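Local coordinates for protein ATP-citrate lyase beta-subunit (Chlorobium limicola, PDB 6HXJ) that probably works as one subunit of an ATP-citrate lyase, which turns citrate, ATP and CoA into oxaloacetate, acetyl-CoA, ADP and phosphate, at residues 145-155 and 165-176. Numbering follows the deposited sequence.
Sequences NPTIEQLTELA and AERVGKICSRLI
Leu151 fits as a knob into the hole formed by Gly169, Cys172, Ser173 and Ile176, a compact example of how two helices joined by a short connection pack, in which one leucine enters a hole beside a glycine. With CG anti to the carbonyl carbon (chi1 -67°), the fork of Leu151 is carried onto helix 165-176, and its two methyls divide the work: CD1 lies over the helix backbone, 3.6 Å from Ser173 N, while CD2 meets Ile176 CD1 tip to tip at 3.7 Å. At Gly169 the chains draw together, with its CA 4.4 Å from Thr152 CA, and the axes run 7.6 Å apart at an angle of 122°.

Other apolar contacts extend the seam. Thr152 turns CG2 to the backbone of Glu166, Ala155 CB packs on Val168 CG1 at 3.8 Å, and Ile148 lies across the aliphatic part of Lys170 at the more open edge. Ahead of the helix, Pro146 CG adds an apolar touch on Ile176 CD1, while the Asn145 amide runs alongside Ile176 CG2, the two side chains pointing in opposite directions.

The two hydroxyls near the interface turn back onto their own helices. Thr152 OG1 donates to Glu149 O (2.7 Å) in the carbonyl plane, leaving CG2 for the interface, and Ser173 OG donates to Lys170 O from a position tilted 18° from the carbonyl plane.

Within the ATP-grasp region, the pair lies against the antiparallel sheet: Leu151 and Cys172 touch Leu118 of strand 115-121, Ile176 reaches Ile140 of strand 136-141, and Phe160 in the connecting loop touches Ala155, Ala165 and Val168.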
# COMPACT_ATOMS: atom_id res chain seq x y z
N ASN A 145 26.53 -55.46 29.97
CA ASN A 145 27.82 -56.00 29.51
C ASN A 145 28.70 -56.57 30.64
O ASN A 145 28.81 -55.93 31.69
CB ASN A 145 28.56 -54.96 28.66
CG ASN A 145 27.86 -54.55 27.38
OD1 ASN A 145 26.77 -55.04 27.02
ND2 ASN A 145 28.48 -53.64 26.66
N PRO A 146 29.29 -57.78 30.47
CA PRO A 146 30.08 -58.38 31.56
C PRO A 146 31.35 -57.63 31.87
O PRO A 146 31.84 -56.85 31.06
CB PRO A 146 30.35 -59.82 31.08
CG PRO A 146 30.19 -59.79 29.61
CD PRO A 146 29.23 -58.67 29.28
N THR A 147 31.87 -57.85 33.08
CA THR A 147 33.13 -57.24 33.52
C THR A 147 34.29 -58.05 32.99
O THR A 147 34.08 -59.18 32.54
CB THR A 147 33.19 -57.13 35.05
OG1 THR A 147 33.34 -58.42 35.65
CG2 THR A 147 32.01 -56.38 35.64
N ILE A 148 35.51 -57.50 33.04
CA ILE A 148 36.68 -58.21 32.53
C ILE A 148 36.87 -59.55 33.25
O ILE A 148 37.07 -60.54 32.55
CB ILE A 148 37.95 -57.34 32.49
CG1 ILE A 148 37.80 -56.28 31.36
CG2 ILE A 148 39.23 -58.19 32.23
CD1 ILE A 148 38.75 -55.16 31.39
N GLU A 149 36.69 -59.61 34.58
CA GLU A 149 36.83 -60.84 35.35
C GLU A 149 35.92 -61.96 34.87
O GLU A 149 36.39 -63.08 34.67
CB GLU A 149 36.68 -60.60 36.86
CG GLU A 149 36.11 -59.25 37.27
CD GLU A 149 36.94 -58.01 36.97
OE1 GLU A 149 36.39 -57.08 36.34
OE2 GLU A 149 38.14 -57.98 37.34
N GLN A 150 34.64 -61.64 34.65
CA GLN A 150 33.67 -62.61 34.12
C GLN A 150 34.20 -63.21 32.83
O GLN A 150 34.16 -64.43 32.66
CB GLN A 150 32.32 -61.93 33.84
CG GLN A 150 31.67 -61.34 35.07
CD GLN A 150 30.26 -60.86 34.77
OE1 GLN A 150 29.99 -59.66 34.70
NE2 GLN A 150 29.33 -61.79 34.60
N LEU A 151 34.65 -62.34 31.92
CA LEU A 151 35.22 -62.74 30.65
C LEU A 151 36.46 -63.59 30.89
O LEU A 151 36.61 -64.62 30.25
CB LEU A 151 35.49 -61.52 29.79
CG LEU A 151 34.20 -60.79 29.32
CD1 LEU A 151 34.50 -59.46 28.71
CD2 LEU A 151 33.32 -61.66 28.44
N THR A 152 37.30 -63.21 31.88
CA THR A 152 38.47 -64.01 32.24
C THR A 152 38.00 -65.39 32.71
O THR A 152 38.54 -66.39 32.25
CB THR A 152 39.45 -63.32 33.19
OG1 THR A 152 39.08 -63.49 34.55
CG2 THR A 152 39.69 -61.86 32.87
N GLU A 153 36.96 -65.45 33.56
CA GLU A 153 36.38 -66.72 34.03
C GLU A 153 35.85 -67.49 32.85
O GLU A 153 36.04 -68.71 32.79
CB GLU A 153 35.25 -66.46 35.05
CG GLU A 153 34.39 -67.65 35.44
CD GLU A 153 32.95 -67.27 35.73
OE1 GLU A 153 32.20 -66.99 34.76
OE2 GLU A 153 32.57 -67.26 36.92
N LEU A 154 35.19 -66.80 31.91
CA LEU A 154 34.67 -67.44 30.71
C LEU A 154 35.84 -68.07 29.97
O LEU A 154 35.77 -69.25 29.64
CB LEU A 154 33.88 -66.50 29.79
CG LEU A 154 33.40 -67.20 28.50
CD1 LEU A 154 32.46 -68.37 28.79
CD2 LEU A 154 32.83 -66.24 27.49
N ALA A 155 36.92 -67.31 29.76
CA ALA A 155 38.12 -67.82 29.14
C ALA A 155 38.61 -69.03 29.94
O ALA A 155 38.86 -70.08 29.36
CB ALA A 155 39.18 -66.74 29.10
N ALA A 165 44.28 -65.90 29.92
CA ALA A 165 42.85 -65.85 30.21
C ALA A 165 42.43 -64.43 30.37
O ALA A 165 41.48 -64.01 29.72
CB ALA A 165 42.55 -66.63 31.47
N GLU A 166 43.17 -63.66 31.17
CA GLU A 166 42.91 -62.24 31.38
C GLU A 166 43.01 -61.55 30.04
O GLU A 166 42.09 -60.83 29.67
CB GLU A 166 43.94 -61.66 32.35
CG GLU A 166 43.94 -62.33 33.71
CD GLU A 166 45.00 -61.84 34.68
OE1 GLU A 166 45.02 -60.62 34.97
OE2 GLU A 166 45.78 -62.67 35.19
N ARG A 167 44.09 -61.81 29.30
CA ARG A 167 44.35 -61.25 27.98
C ARG A 167 43.20 -61.53 27.03
O ARG A 167 42.74 -60.61 26.37
CB ARG A 167 45.66 -61.81 27.41
CG ARG A 167 46.88 -61.08 27.91
CD ARG A 167 48.14 -61.66 27.32
NE ARG A 167 49.33 -61.24 28.06
CZ ARG A 167 50.12 -60.22 27.72
NH1 ARG A 167 51.19 -59.92 28.45
NH2 ARG A 167 49.85 -59.49 26.64
N VAL A 168 42.74 -62.78 26.99
CA VAL A 168 41.61 -63.18 26.18
C VAL A 168 40.39 -62.40 26.65
O VAL A 168 39.74 -61.77 25.83
CB VAL A 168 41.38 -64.70 26.24
CG1 VAL A 168 40.01 -65.08 25.73
CG2 VAL A 168 42.45 -65.44 25.45
N GLY A 169 40.15 -62.40 27.96
CA GLY A 169 39.05 -61.65 28.57
C GLY A 169 39.05 -60.20 28.15
O GLY A 169 38.02 -59.68 27.71
N LYS A 170 40.21 -59.53 28.26
CA LYS A 170 40.35 -58.13 27.86
C LYS A 170 39.94 -57.94 26.40
O LYS A 170 39.17 -57.02 26.10
CB LYS A 170 41.76 -57.59 28.12
CG LYS A 170 41.91 -56.97 29.50
CD LYS A 170 43.23 -56.22 29.63
CE LYS A 170 43.56 -55.90 31.07
NZ LYS A 170 44.85 -55.15 31.20
N ILE A 171 40.43 -58.82 25.49
CA ILE A 171 40.11 -58.79 24.06
C ILE A 171 38.62 -58.88 23.90
O ILE A 171 38.05 -58.06 23.19
CB ILE A 171 40.82 -59.93 23.26
CG1 ILE A 171 42.34 -59.69 23.15
CG2 ILE A 171 40.17 -60.15 21.87
CD1 ILE A 171 43.14 -60.92 23.22
N CYS A 172 37.99 -59.85 24.58
CA CYS A 172 36.55 -60.04 24.51
C CYS A 172 35.80 -58.80 24.83
O CYS A 172 34.90 -58.46 24.08
CB CYS A 172 36.11 -61.20 25.37
SG CYS A 172 36.43 -62.79 24.60
N SER A 173 36.16 -58.10 25.88
CA SER A 173 35.49 -56.86 26.25
C SER A 173 35.53 -55.85 25.12
O SER A 173 34.51 -55.24 24.79
CB SER A 173 36.06 -56.31 27.55
OG SER A 173 37.32 -55.66 27.48
N ARG A 174 36.70 -55.71 24.50
CA ARG A 174 36.88 -54.79 23.38
C ARG A 174 35.95 -55.22 22.25
O ARG A 174 35.26 -54.38 21.70
CB ARG A 174 38.34 -54.81 22.91
CG ARG A 174 39.39 -54.71 24.02
CD ARG A 174 40.01 -53.35 24.19
NE ARG A 174 41.09 -53.39 25.18
CZ ARG A 174 42.40 -53.30 24.91
NH1 ARG A 174 42.81 -53.13 23.66
NH2 ARG A 174 43.29 -53.36 25.89
N LEU A 175 35.90 -56.52 21.96
CA LEU A 175 35.00 -57.06 20.96
C LEU A 175 33.58 -56.70 21.34
O LEU A 175 32.83 -56.24 20.49
CB LEU A 175 35.14 -58.56 20.92
CG LEU A 175 34.50 -59.26 19.71
CD1 LEU A 175 35.26 -58.96 18.42
CD2 LEU A 175 34.46 -60.78 19.93
N ILE A 176 33.24 -56.87 22.61
CA ILE A 176 31.92 -56.56 23.15
C ILE A 176 31.62 -55.09 23.01
O ILE A 176 30.48 -54.74 22.68
CB ILE A 176 31.81 -57.05 24.60
CG1 ILE A 176 31.62 -58.59 24.63
CG2 ILE A 176 30.64 -56.37 25.34
CD1 ILE A 176 31.95 -59.26 25.93